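Local coordinates for protein diaminopimelate decarboxylase (Aquifex aeolicus, PDB 2P3E) that probably catalyses the pyridoxal 5'-phosphate-dependent decarboxylation of meso-diaminopimelate to L-lysine, the last step of this lysine pathway, working as a homodimer, at residues B[102-107]-B[122-127]; B[293-298]-B[361-366]; B[37-42]-B[283-288]; B[186-191]-B[232-237]. All blocks are in the same frame, centred on the assembly; numbering follows the deposited sequence.

Contact 1 of 4, residues B[102-107]-B[122-127]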
loop_
_atom_site.group_PDB
_atom_site.type_symbol
_atom_site.label_atom_id
_atom_site.label_comp_id
_atom_site.label_asym_id
_atom_site.label_seq_id
_atom_site.Cartn_x
_atom_site.Cartn_y
_atom_site.Cartn_z
ATOM N N GLU B 102 -9.200 24.305 17.282
ATOM C CA GLU B 102 -10.621 24.527 17.562
ATOM C C GLU B 102 -11.556 23.960 16.476
ATOM O O GLU B 102 -12.763 23.822 16.698
ATOM C CB GLU B 102 -10.892 26.019 17.806
ATOM C CG GLU B 102 -10.167 26.597 19.046
ATOM C CD GLU B 102 -8.730 27.014 18.789
ATOM O OE1 GLU B 102 -8.260 26.876 17.648
ATOM O OE2 GLU B 102 -8.060 27.487 19.738
ATOM N N ARG B 103 -11.009 23.637 15.300
ATOM C CA ARG B 103 -11.798 22.992 14.239
ATOM C C ARG B 103 -11.296 21.558 13.944
ATOM O O ARG B 103 -11.605 20.989 12.907
ATOM C CB ARG B 103 -11.778 23.831 12.969
ATOM C CG ARG B 103 -12.275 25.296 13.140
ATOM C CD ARG B 103 -12.749 25.912 11.816
ATOM N NE ARG B 103 -11.774 25.758 10.723
ATOM C CZ ARG B 103 -11.067 26.746 10.157
ATOM N NH1 ARG B 103 -11.214 28.014 10.566
ATOM N NH2 ARG B 103 -10.218 26.469 9.156
ATOM N N ILE B 104 -10.539 20.976 14.871
ATOM C CA ILE B 104 -9.976 19.636 14.672
ATOM C C ILE B 104 -10.629 18.611 15.599
ATOM O O ILE B 104 -10.721 18.837 16.822
ATOM C CB ILE B 104 -8.434 19.645 14.863
ATOM C CG1 ILE B 104 -7.790 20.585 13.835
ATOM C CG2 ILE B 104 -7.840 18.194 14.865
ATOM C CD1 ILE B 104 -6.263 20.668 13.927
ATOM N N VAL B 105 -11.095 17.500 15.010
ATOM C CA VAL B 105 -11.634 16.376 15.772
ATOM C C VAL B 105 -10.802 15.108 15.484
ATOM O O VAL B 105 -10.339 14.907 14.364
ATOM C CB VAL B 105 -13.149 16.132 15.489
ATOM C CG1 VAL B 105 -13.995 17.353 15.925
ATOM C CG2 VAL B 105 -13.397 15.813 14.001
ATOM N N TYR B 106 -10.630 14.263 16.493
ATOM C CA TYR B 106 -9.674 13.169 16.392
ATOM C C TYR B 106 -10.398 11.842 16.602
ATOM O O TYR B 106 -10.849 11.551 17.716
ATOM C CB TYR B 106 -8.549 13.366 17.427
ATOM C CG TYR B 106 -7.293 12.463 17.337
ATOM C CD1 TYR B 106 -6.144 12.788 18.065
ATOM C CD2 TYR B 106 -7.246 11.329 16.534
ATOM C CE1 TYR B 106 -4.990 11.992 18.014
ATOM C CE2 TYR B 106 -6.090 10.524 16.481
ATOM C CZ TYR B 106 -4.970 10.868 17.222
ATOM O OH TYR B 106 -3.812 10.084 17.174
ATOM N N ALA B 107 -10.506 11.050 15.537
ATOM C CA ALA B 107 -11.184 9.748 15.604
ATOM C C ALA B 107 -10.221 8.564 15.515
ATOM O O ALA B 107 -9.011 8.727 15.460
ATOM C CB ALA B 107 -12.233 9.640 14.537
ATOM N N SER B 122 -2.498 20.376 22.094
ATOM C CA SER B 122 -2.964 21.255 21.044
ATOM C C SER B 122 -4.364 21.808 21.329
ATOM O O SER B 122 -4.822 22.680 20.608
ATOM C CB SER B 122 -2.950 20.545 19.683
ATOM O OG SER B 122 -1.621 20.178 19.320
ATOM N N GLU B 123 -5.025 21.299 22.373
ATOM C CA GLU B 123 -6.399 21.716 22.710
ATOM C C GLU B 123 -7.377 21.550 21.523
ATOM O O GLU B 123 -8.094 22.479 21.148
ATOM C CB GLU B 123 -6.410 23.158 23.256
ATOM C CG GLU B 123 -5.646 23.330 24.569
ATOM C CD GLU B 123 -6.443 22.910 25.825
ATOM O OE1 GLU B 123 -7.578 22.377 25.730
ATOM O OE2 GLU B 123 -5.925 23.124 26.936
ATOM N N ILE B 124 -7.396 20.357 20.929
ATOM C CA ILE B 124 -8.283 20.104 19.780
ATOM C C ILE B 124 -9.738 20.180 20.257
ATOM O O ILE B 124 -9.989 20.109 21.466
ATOM C CB ILE B 124 -7.984 18.750 19.081
ATOM C CG1 ILE B 124 -8.202 17.578 20.045
ATOM C CG2 ILE B 124 -6.566 18.757 18.481
ATOM C CD1 ILE B 124 -8.367 16.232 19.355
ATOM N N LEU B 125 -10.677 20.333 19.322
ATOM C CA LEU B 125 -12.091 20.515 19.653
ATOM C C LEU B 125 -12.635 19.334 20.459
ATOM O O LEU B 125 -13.261 19.517 21.518
ATOM C CB LEU B 125 -12.922 20.748 18.381
ATOM C CG LEU B 125 -14.416 21.040 18.557
ATOM C CD1 LEU B 125 -14.671 22.324 19.405
ATOM C CD2 LEU B 125 -15.090 21.162 17.198
ATOM N N MET B 126 -12.351 18.124 19.979
ATOM C CA MET B 126 -12.975 16.941 20.515
ATOM C C MET B 126 -12.237 15.662 20.112
ATOM O O MET B 126 -11.867 15.498 18.950
ATOM C CB MET B 126 -14.404 16.897 19.975
ATOM C CG MET B 126 -15.333 15.895 20.581
ATOM S SD MET B 126 -17.003 16.378 20.126
ATOM C CE MET B 126 -17.237 15.691 18.475
ATOM N N PHE B 127 -12.043 14.774 21.088
ATOM C CA PHE B 127 -11.665 13.382 20.841
ATOM C C PHE B 127 -12.921 12.516 20.672
ATOM O O PHE B 127 -13.804 12.485 21.559
ATOM C CB PHE B 127 -10.849 12.827 22.008
ATOM C CG PHE B 127 -9.495 13.450 22.156
ATOM C CD1 PHE B 127 -8.380 12.877 21.548
ATOM C CD2 PHE B 127 -9.339 14.635 22.880
ATOM C CE1 PHE B 127 -7.116 13.474 21.681
ATOM C CE2 PHE B 127 -8.080 15.237 23.021
ATOM C CZ PHE B 127 -6.974 14.653 22.427
#
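Val-105 and Tyr-106 pair with Met-126 and Phe-127 as neighbouring parallel strands of the pyridoxal-binding TIM barrel, and helix 113-121 joins them in a beta-alpha-beta crossover. The backbone carries the polar part. Leu-125 N donates to Ile-104 O at 2.9 Å and Tyr-106 N to Met-126 O at 3.0 Å. The same Met-126 O also receives a CA-H...O contact from Val-105 CA at 3.3 Å.

Among the apolar contacts, Val-105 and Met-126 lie side by side on the face of the sheet turned to strand 238-240; the compact valine fits beside Glu-279, a probable cofactor-binding residue. Tyr-106 and Phe-127 share the other face, toward helix 113-121, and on their side Ile-124, just before its strand, is the wedge. Its CG1 lies between the backbone N and the carbonyl carbon (chi1 62°), and CD1 beyond it stands 3.6 Å above the plane of the Phe-127 ring, over its centre. CD1 also lies 3.5 Å from Tyr-106 CB, at the edge of the tyrosine ring, and Ile-124 CG2 meets Ile-104 CG2 at 3.9 Å. An alanine here would probably leave a gap over the Phe-127 ring and beside Ile-104 CG2, giving the aromatic side chains room to shift. Leu-125 packs around Glu-102 O, its CB at 3.5 Å.

The aromatic pair completes this face. The Tyr-106 and Phe-127 rings are near parallel (30°) but slid apart, so they barely overlap. Tyr-106 OH bonds to Gly-110 O, tying down the far end of its ring, and the rings come closest where Tyr-106 CD1 lies 3.8 Å from Phe-127 CE1.

Contact 2 of 4, residues B[293-298]-B[361-366]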
loop_
_atom_site.group_PDB
_atom_site.type_symbol
_atom_site.label_atom_id
_atom_site.label_comp_id
_atom_site.label_asym_id
_atom_site.label_seq_id
_atom_site.Cartn_x
_atom_site.Cartn_y
_atom_site.Cartn_z
ATOM N N THR B 293 -1.807 8.056 -16.963
ATOM C CA THR B 293 -0.825 7.006 -17.138
ATOM C C THR B 293 -0.532 6.805 -18.624
ATOM O O THR B 293 -1.395 7.022 -19.452
ATOM C CB THR B 293 -1.285 5.678 -16.442
ATOM O OG1 THR B 293 -0.276 4.680 -16.585
ATOM C CG2 THR B 293 -2.616 5.146 -17.010
ATOM N N GLN B 294 0.695 6.399 -18.942
ATOM C CA GLN B 294 1.092 6.171 -20.334
ATOM C C GLN B 294 1.173 4.679 -20.654
ATOM O O GLN B 294 1.716 3.878 -19.882
ATOM C CB GLN B 294 2.433 6.859 -20.608
ATOM C CG GLN B 294 2.896 6.784 -22.065
ATOM C CD GLN B 294 4.289 7.324 -22.240
ATOM O OE1 GLN B 294 5.227 6.914 -21.544
ATOM N NE2 GLN B 294 4.441 8.244 -23.175
ATOM N N VAL B 295 0.615 4.314 -21.806
ATOM C CA VAL B 295 0.672 2.955 -22.326
ATOM C C VAL B 295 2.115 2.607 -22.727
ATOM O O VAL B 295 2.758 3.346 -23.481
ATOM C CB VAL B 295 -0.292 2.760 -23.543
ATOM C CG1 VAL B 295 -0.154 1.331 -24.102
ATOM C CG2 VAL B 295 -1.752 3.067 -23.155
ATOM N N GLN B 296 2.617 1.496 -22.187
ATOM C CA GLN B 296 3.973 1.023 -22.430
ATOM C C GLN B 296 3.962 -0.105 -23.451
ATOM O O GLN B 296 4.721 -0.056 -24.418
ATOM C CB GLN B 296 4.624 0.554 -21.126
ATOM C CG GLN B 296 4.696 1.620 -20.041
ATOM C CD GLN B 296 5.360 2.903 -20.508
ATOM O OE1 GLN B 296 6.503 2.895 -20.973
ATOM N NE2 GLN B 296 4.643 4.018 -20.394
ATOM N N PHE B 297 3.094 -1.102 -23.250
ATOM C CA PHE B 297 3.020 -2.257 -24.154
ATOM C C PHE B 297 1.579 -2.711 -24.376
ATOM O O PHE B 297 0.728 -2.563 -23.489
ATOM C CB PHE B 297 3.813 -3.458 -23.611
ATOM C CG PHE B 297 5.243 -3.151 -23.287
ATOM C CD1 PHE B 297 6.196 -3.059 -24.290
ATOM C CD2 PHE B 297 5.632 -2.950 -21.971
ATOM C CE1 PHE B 297 7.538 -2.758 -23.976
ATOM C CE2 PHE B 297 6.961 -2.661 -21.653
ATOM C CZ PHE B 297 7.914 -2.570 -22.664
ATOM N N LEU B 298 1.325 -3.263 -25.565
ATOM C CA LEU B 298 0.138 -4.088 -25.826
ATOM C C LEU B 298 0.594 -5.527 -25.968
ATOM O O LEU B 298 1.645 -5.795 -26.558
ATOM C CB LEU B 298 -0.587 -3.658 -27.109
ATOM C CG LEU B 298 -0.991 -2.184 -27.244
ATOM C CD1 LEU B 298 -1.566 -1.928 -28.639
ATOM C CD2 LEU B 298 -1.999 -1.749 -26.165
ATOM N N GLU B 361 -11.409 2.352 -26.063
ATOM C CA GLU B 361 -10.874 2.683 -27.379
ATOM C C GLU B 361 -9.511 2.033 -27.494
ATOM O O GLU B 361 -8.729 2.017 -26.520
ATOM C CB GLU B 361 -10.735 4.191 -27.476
ATOM C CG GLU B 361 -11.037 4.786 -28.817
ATOM C CD GLU B 361 -11.073 6.305 -28.772
ATOM O OE1 GLU B 361 -11.927 6.888 -28.058
ATOM O OE2 GLU B 361 -10.243 6.912 -29.466
ATOM N N GLU B 362 -9.239 1.446 -28.659
ATOM C CA GLU B 362 -7.933 0.891 -28.935
ATOM C C GLU B 362 -6.944 2.037 -28.738
ATOM O O GLU B 362 -7.163 3.144 -29.257
ATOM C CB GLU B 362 -7.852 0.355 -30.372
ATOM C CG GLU B 362 -8.527 -0.984 -30.568
ATOM C CD GLU B 362 -8.394 -1.523 -31.986
ATOM O OE1 GLU B 362 -8.201 -0.728 -32.928
ATOM O OE2 GLU B 362 -8.483 -2.754 -32.150
ATOM N N VAL B 363 -5.913 1.795 -27.940
ATOM C CA VAL B 363 -4.865 2.787 -27.692
ATOM C C VAL B 363 -3.523 2.157 -28.009
ATOM O O VAL B 363 -3.385 0.940 -27.960
ATOM C CB VAL B 363 -4.879 3.305 -26.225
ATOM C CG1 VAL B 363 -6.043 4.291 -26.014
ATOM C CG2 VAL B 363 -4.926 2.133 -25.216
ATOM N N GLN B 364 -2.533 2.974 -28.349
ATOM C CA GLN B 364 -1.219 2.449 -28.707
ATOM C C GLN B 364 -0.143 2.862 -27.701
ATOM O O GLN B 364 -0.365 3.759 -26.882
ATOM C CB GLN B 364 -0.839 2.888 -30.128
ATOM C CG GLN B 364 -1.785 2.317 -31.244
ATOM C CD GLN B 364 -1.860 0.784 -31.265
ATOM O OE1 GLN B 364 -0.868 0.103 -31.543
ATOM N NE2 GLN B 364 -3.046 0.238 -30.967
ATOM N N ARG B 365 1.017 2.209 -27.797
ATOM C CA ARG B 365 2.177 2.552 -26.995
ATOM C C ARG B 365 2.459 4.058 -27.120
ATOM O O ARG B 365 2.463 4.598 -28.227
ATOM C CB ARG B 365 3.394 1.722 -27.446
ATOM C CG ARG B 365 4.717 2.152 -26.807
ATOM C CD ARG B 365 5.803 1.051 -26.881
ATOM N NE ARG B 365 6.811 1.202 -25.808
ATOM C CZ ARG B 365 7.923 1.904 -25.966
ATOM N NH1 ARG B 365 8.134 2.494 -27.127
ATOM N NH2 ARG B 365 8.818 2.019 -24.996
ATOM N N GLY B 366 2.647 4.727 -25.981
ATOM C CA GLY B 366 2.960 6.157 -25.954
ATOM C C GLY B 366 1.742 7.037 -25.667
ATOM O O GLY B 366 1.882 8.181 -25.218
HETATM O O HOH W 1 8.256 1.076 -22.497
#
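A classic beta bulge, in which Gln-296 and Phe-297 both face Ile-308, marks the strand on which Val-295 receives Gly-366 of the loop before strand 368-371. Gly-366 N gives Val-295 O a nearly straight bond of 2.9 Å (170°). Glycine suits the place because its positive phi would jam a CB against the preceding carbonyl. Gln-294 stretches out with CG anti to the backbone N (chi1 -175°), and its NE2 donates to Gly-366 O at 3.3 Å. Gln-294 OE1 in turn accepts from Gln-296 NE2 at 3.2 Å. An alanine in place of Gln-294 would probably leave Gly-366 O without this donor and Gln-296 NE2 with one acceptor fewer. Arg-365 runs extended across the strand, its NE making a weak bond of 2.8 Å to Gln-296 O. Its NH2 donates to a water, which in turn donates to Gln-296 OE1, and forms a salt bridge with Glu-113 of the second subunit. Apolar packing adds Val-295 CG2 on Val-363 CG2 at 3.9 Å, and Leu-298 CD1 lies 3.5 Å from Gln-364 NE2. The whole is a classic beta bulge in a strand of the mixed sheet, with the loop that leads into its antiparallel neighbour 368-371 laid beside it, at the dimer interface.

Contact 3 of 4, residues B[37-42]-B[283-288]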
loop_
_atom_site.group_PDB
_atom_site.type_symbol
_atom_site.label_atom_id
_atom_site.label_comp_id
_atom_site.label_asym_id
_atom_site.label_seq_id
_atom_site.Cartn_x
_atom_site.Cartn_y
_atom_site.Cartn_z
ATOM N N TYR B 37 -0.817 12.446 -10.905
ATOM C CA TYR B 37 -2.084 12.807 -10.275
ATOM C C TYR B 37 -2.397 14.266 -10.558
ATOM O O TYR B 37 -1.595 15.162 -10.259
ATOM C CB TYR B 37 -2.032 12.573 -8.766
ATOM C CG TYR B 37 -2.424 11.169 -8.340
ATOM C CD1 TYR B 37 -1.462 10.219 -7.967
ATOM C CD2 TYR B 37 -3.767 10.791 -8.309
ATOM C CE1 TYR B 37 -1.849 8.913 -7.554
ATOM C CE2 TYR B 37 -4.152 9.508 -7.927
ATOM C CZ TYR B 37 -3.194 8.578 -7.552
ATOM O OH TYR B 37 -3.632 7.322 -7.159
ATOM N N VAL B 38 -3.581 14.507 -11.110
ATOM C CA VAL B 38 -4.002 15.863 -11.477
ATOM C C VAL B 38 -5.282 16.202 -10.725
ATOM O O VAL B 38 -6.230 15.424 -10.769
ATOM C CB VAL B 38 -4.240 15.975 -13.015
ATOM C CG1 VAL B 38 -4.653 17.417 -13.398
ATOM C CG2 VAL B 38 -2.984 15.551 -13.797
ATOM N N TYR B 39 -5.295 17.353 -10.035
ATOM C CA TYR B 39 -6.432 17.772 -9.251
ATOM C C TYR B 39 -7.045 19.076 -9.778
ATOM O O TYR B 39 -6.323 19.971 -10.240
ATOM C CB TYR B 39 -6.028 17.968 -7.778
ATOM C CG TYR B 39 -5.456 16.729 -7.119
ATOM C CD1 TYR B 39 -6.285 15.795 -6.500
ATOM C CD2 TYR B 39 -4.084 16.479 -7.139
ATOM C CE1 TYR B 39 -5.746 14.641 -5.891
ATOM C CE2 TYR B 39 -3.539 15.343 -6.516
ATOM C CZ TYR B 39 -4.366 14.438 -5.915
ATOM O OH TYR B 39 -3.784 13.336 -5.321
ATOM N N SER B 40 -8.369 19.175 -9.670
ATOM C CA SER B 40 -9.113 20.400 -9.994
ATOM C C SER B 40 -9.345 21.217 -8.734
ATOM O O SER B 40 -10.076 20.806 -7.829
ATOM C CB SER B 40 -10.453 20.058 -10.665
ATOM O OG SER B 40 -11.361 21.169 -10.623
ATOM N N SER B 41 -8.741 22.406 -8.697
ATOM C CA SER B 41 -8.905 23.313 -7.580
ATOM C C SER B 41 -10.373 23.716 -7.388
ATOM O O SER B 41 -10.898 23.670 -6.261
ATOM C CB SER B 41 -8.029 24.559 -7.788
ATOM O OG SER B 41 -8.096 25.414 -6.672
ATOM N N ASN B 42 -11.035 24.097 -8.483
ATOM C CA ASN B 42 -12.407 24.590 -8.387
ATOM C C ASN B 42 -13.409 23.502 -8.051
ATOM O O ASN B 42 -14.430 23.784 -7.424
ATOM C CB ASN B 42 -12.828 25.369 -9.640
ATOM C CG ASN B 42 -12.295 26.783 -9.630
ATOM O OD1 ASN B 42 -12.628 27.572 -8.743
ATOM N ND2 ASN B 42 -11.412 27.098 -10.588
ATOM N N SER B 283 -16.275 12.553 -0.726
ATOM C CA SER B 283 -17.212 13.418 -1.468
ATOM C C SER B 283 -16.641 14.792 -1.830
ATOM O O SER B 283 -17.221 15.509 -2.670
ATOM C CB SER B 283 -18.577 13.571 -0.763
ATOM O OG SER B 283 -18.428 14.032 0.565
ATOM N N ILE B 284 -15.537 15.182 -1.213
ATOM C CA ILE B 284 -14.846 16.413 -1.630
ATOM C C ILE B 284 -13.704 16.090 -2.589
ATOM O O ILE B 284 -13.560 16.735 -3.633
ATOM C CB ILE B 284 -14.325 17.226 -0.404
ATOM C CG1 ILE B 284 -15.507 17.821 0.386
ATOM C CG2 ILE B 284 -13.311 18.313 -0.839
ATOM C CD1 ILE B 284 -15.068 18.510 1.699
ATOM N N MET B 285 -12.918 15.068 -2.265
ATOM C CA MET B 285 -11.681 14.800 -3.001
ATOM C C MET B 285 -11.777 13.805 -4.162
ATOM O O MET B 285 -10.999 13.887 -5.115
ATOM C CB MET B 285 -10.598 14.307 -2.028
ATOM C CG MET B 285 -9.965 15.408 -1.179
ATOM S SD MET B 285 -9.345 16.841 -2.143
ATOM C CE MET B 285 -8.291 16.042 -3.322
ATOM N N GLY B 286 -12.703 12.858 -4.067
ATOM C CA GLY B 286 -12.714 11.662 -4.940
ATOM C C GLY B 286 -12.670 11.983 -6.417
ATOM O O GLY B 286 -11.737 11.585 -7.119
ATOM N N ASN B 287 -13.670 12.728 -6.892
ATOM C CA ASN B 287 -13.708 13.079 -8.323
ATOM C C ASN B 287 -12.942 14.350 -8.673
ATOM O O ASN B 287 -12.918 14.777 -9.831
ATOM C CB ASN B 287 -15.147 13.131 -8.839
ATOM C CG ASN B 287 -15.643 11.770 -9.262
ATOM O OD1 ASN B 287 -14.965 11.063 -10.012
ATOM N ND2 ASN B 287 -16.835 11.397 -8.810
ATOM N N ALA B 288 -12.304 14.935 -7.659
ATOM C CA ALA B 288 -11.425 16.095 -7.845
ATOM C C ALA B 288 -10.113 15.706 -8.522
ATOM O O ALA B 288 -9.460 16.548 -9.149
ATOM C CB ALA B 288 -11.117 16.737 -6.486
#
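Ser-40 N donates to Ala-288 O at 2.9 Å, where antiparallel strands 36-40 and 289-301 of the mixed beta sheet meet the helices beside them. The same oxygen receives a CA-H...O contact from Tyr-39 CA at 3.3 Å, so two donors from successive residues grip one buried carbonyl. The other direct contact is apolar. Met-285 bends at chi2 and chi3, and its terminal CE lies 3.8 Å from Tyr-39 CD1 and 3.9 Å from CE1 of the same ring, the two side chains crossing at about a right angle. A flexible, unbranched methionine can bring its methyl against the CD1-CE1 side of the ring.

A second shell helps to position both partners. Tyr-39 OH bonds to Glu-393 OE2, and Leu-72 of helix 70-78 touches both Tyr-39 and Met-285. The side chain of Met-285 lies about 6 Å from that of Arg-282, which places the contact near the probable substrate site. Ala-288, small enough to lie close to helix 41-54, touches Phe-43 and Ile-44. Ser-40 is the N-cap of that helix: OG, anti to the backbone N (chi1 162°), bonds to Phe-43 N and also to Glu-21 OE2.

Contact 4 of 4, residues B[186-191]-B[232-237]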
loop_
_atom_site.group_PDB
_atom_site.type_symbol
_atom_site.label_atom_id
_atom_site.label_comp_id
_atom_site.label_asym_id
_atom_site.label_seq_id
_atom_site.Cartn_x
_atom_site.Cartn_y
_atom_site.Cartn_z
ATOM N N GLU B 186 -20.944 4.243 29.076
ATOM C CA GLU B 186 -19.661 4.905 28.892
ATOM C C GLU B 186 -19.694 6.393 29.221
ATOM O O GLU B 186 -18.702 6.926 29.696
ATOM C CB GLU B 186 -19.100 4.667 27.478
ATOM C CG GLU B 186 -18.366 3.334 27.355
ATOM C CD GLU B 186 -17.676 3.165 26.021
ATOM O OE1 GLU B 186 -16.880 4.051 25.614
ATOM O OE2 GLU B 186 -17.930 2.125 25.374
ATOM N N TYR B 187 -20.814 7.061 28.945
ATOM C CA TYR B 187 -20.970 8.477 29.290
ATOM C C TYR B 187 -21.004 8.665 30.810
ATOM O O TYR B 187 -20.395 9.596 31.354
ATOM C CB TYR B 187 -22.229 9.070 28.643
ATOM C CG TYR B 187 -21.991 9.534 27.226
ATOM C CD1 TYR B 187 -22.338 8.731 26.139
ATOM C CD2 TYR B 187 -21.389 10.764 26.976
ATOM C CE1 TYR B 187 -22.098 9.147 24.832
ATOM C CE2 TYR B 187 -21.146 11.198 25.669
ATOM C CZ TYR B 187 -21.492 10.382 24.609
ATOM O OH TYR B 187 -21.249 10.807 23.325
ATOM N N GLU B 188 -21.699 7.753 31.484
ATOM C CA GLU B 188 -21.723 7.734 32.950
ATOM C C GLU B 188 -20.333 7.506 33.538
ATOM O O GLU B 188 -19.931 8.203 34.463
ATOM C CB GLU B 188 -22.723 6.693 33.467
ATOM C CG GLU B 188 -24.203 7.093 33.256
ATOM C CD GLU B 188 -24.615 8.348 34.039
ATOM O OE1 GLU B 188 -23.865 8.749 34.968
ATOM O OE2 GLU B 188 -25.694 8.932 33.724
ATOM N N TYR B 189 -19.598 6.558 32.966
ATOM C CA TYR B 189 -18.234 6.272 33.369
ATOM C C TYR B 189 -17.327 7.489 33.159
ATOM O O TYR B 189 -16.581 7.887 34.068
ATOM C CB TYR B 189 -17.694 5.045 32.623
ATOM C CG TYR B 189 -16.285 4.675 33.043
ATOM C CD1 TYR B 189 -16.061 3.892 34.180
ATOM C CD2 TYR B 189 -15.168 5.131 32.320
ATOM C CE1 TYR B 189 -14.773 3.564 34.580
ATOM C CE2 TYR B 189 -13.881 4.804 32.708
ATOM C CZ TYR B 189 -13.691 4.027 33.849
ATOM O OH TYR B 189 -12.419 3.699 34.260
ATOM N N ALA B 190 -17.419 8.095 31.972
ATOM C CA ALA B 190 -16.611 9.260 31.632
ATOM C C ALA B 190 -16.901 10.493 32.497
ATOM O O ALA B 190 -16.024 11.333 32.686
ATOM C CB ALA B 190 -16.765 9.600 30.136
ATOM N N SER B 191 -18.126 10.614 33.010
ATOM C CA SER B 191 -18.485 11.763 33.858
ATOM C C SER B 191 -17.712 11.780 35.182
ATOM O O SER B 191 -17.589 12.837 35.827
ATOM C CB SER B 191 -19.991 11.787 34.148
ATOM O OG SER B 191 -20.308 10.794 35.105
ATOM N N LYS B 232 -30.392 13.735 31.554
ATOM C CA LYS B 232 -29.527 13.275 32.651
ATOM C C LYS B 232 -28.529 14.325 33.149
ATOM O O LYS B 232 -27.799 14.081 34.109
ATOM C CB LYS B 232 -28.801 11.971 32.282
ATOM C CG LYS B 232 -29.748 10.816 32.053
ATOM C CD LYS B 232 -29.046 9.480 32.053
ATOM C CE LYS B 232 -30.073 8.344 32.012
ATOM N NZ LYS B 232 -30.994 8.331 33.204
ATOM N N GLY B 233 -28.500 15.490 32.514
ATOM C CA GLY B 233 -27.636 16.566 32.971
ATOM C C GLY B 233 -26.327 16.782 32.211
ATOM O O GLY B 233 -25.522 17.631 32.605
ATOM N N PHE B 234 -26.105 16.037 31.128
ATOM C CA PHE B 234 -24.908 16.247 30.300
ATOM C C PHE B 234 -25.092 17.473 29.395
ATOM O O PHE B 234 -26.211 17.769 28.961
ATOM C CB PHE B 234 -24.589 15.014 29.432
ATOM C CG PHE B 234 -24.210 13.791 30.220
ATOM C CD1 PHE B 234 -22.873 13.496 30.473
ATOM C CD2 PHE B 234 -25.186 12.927 30.700
ATOM C CE1 PHE B 234 -22.512 12.355 31.206
ATOM C CE2 PHE B 234 -24.838 11.793 31.433
ATOM C CZ PHE B 234 -23.500 11.499 31.680
ATOM N N ASP B 235 -23.995 18.172 29.116
ATOM C CA ASP B 235 -24.007 19.319 28.230
ATOM C C ASP B 235 -23.382 18.914 26.887
ATOM O O ASP B 235 -22.180 19.060 26.679
ATOM C CB ASP B 235 -23.241 20.497 28.850
ATOM C CG ASP B 235 -23.301 21.767 27.991
ATOM O OD1 ASP B 235 -24.122 21.846 27.052
ATOM O OD2 ASP B 235 -22.507 22.694 28.255
ATOM N N ILE B 236 -24.220 18.414 25.992
ATOM C CA ILE B 236 -23.774 17.966 24.679
ATOM C C ILE B 236 -23.796 19.153 23.727
ATOM O O ILE B 236 -24.855 19.546 23.214
ATOM C CB ILE B 236 -24.618 16.752 24.151
ATOM C CG1 ILE B 236 -24.666 15.593 25.163
ATOM C CG2 ILE B 236 -24.100 16.246 22.790
ATOM C CD1 ILE B 236 -23.292 15.047 25.653
ATOM N N LYS B 237 -22.608 19.719 23.501
ATOM C CA LYS B 237 -22.438 20.879 22.633
ATOM C C LYS B 237 -22.365 20.508 21.148
ATOM O O LYS B 237 -22.767 21.306 20.299
ATOM C CB LYS B 237 -21.175 21.651 23.031
ATOM C CG LYS B 237 -21.173 22.180 24.454
ATOM C CD LYS B 237 -19.770 22.708 24.803
ATOM C CE LYS B 237 -19.677 23.186 26.258
ATOM N NZ LYS B 237 -20.582 24.340 26.526
#
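Phe-234 presents its ring edge to Glu-188, whose OE2 lies near the ring plane, 3.8 Å from Phe-234 CE2, with carboxylate and ring planes 74° apart. The aromatic hydrogens at this edge carry slight positive charge, which should suit a carboxylate oxygen. Obliquely to the ring, Tyr-187 O comes 3.5 Å from Phe-234 CE1 and Ser-191 CB 3.9 Å from the same atom; Phe-234 CZ, at the tip, lies 4.1 Å from Tyr-187 CB. A flat phenylalanine thus fits against successive turns of helix 183-191. The Tyr-187 ring is touched obliquely by Ile-236 CD1, and its hydroxyl bonds to Gly-200 O and to Ile-153 N.

The charged groups meet less closely. Lys-232 crosses Glu-188 at about a right angle and lays its CD 3.8 Å from Glu-188 OE2, but its NZ stands 5.4 Å from that oxygen; the opposite charges probably attract without forming a salt bridge. Ser-191 turns OG back to Glu-188 O at 2.7 Å, between its own N and carbonyl carbon (chi1 75°), a bond that uses the hydroxyl's proton on the backbone one turn back.

Gly-233 ends helix 214-231 in a Schellman motif; its positive phi would press a CB against the preceding carbonyl, so glycine suits the turn. The loop then leads to strand 238-240 of the barrel, and Phe-234 is packed between helix 183-191, Leu-229 of helix 214-231 and Ile-198 of strand 196-202.

Contacts 1 and 4 both belong to the parallel barrel that probably binds the cofactor, their centres about 18 Å apart; contact 1 joins adjacent strands, while contact 4 packs a helix against the loop that enters strand 238-240. Contact 3 spans the sequence around both, since its segments 37-42 and 283-288 precede and follow them, and it ties the exit of the barrel back to the mixed beta sheet. Contact 2 comes last along the chain, on strand 289-301, which neighbours strand 36-40 of contact 3 in that sheet; their centres are about 25 Å apart. The centres of contacts 2 and 4 are about 60 Å apart, on opposite sides of the chain's centre, so the four trace the two domains and their junction.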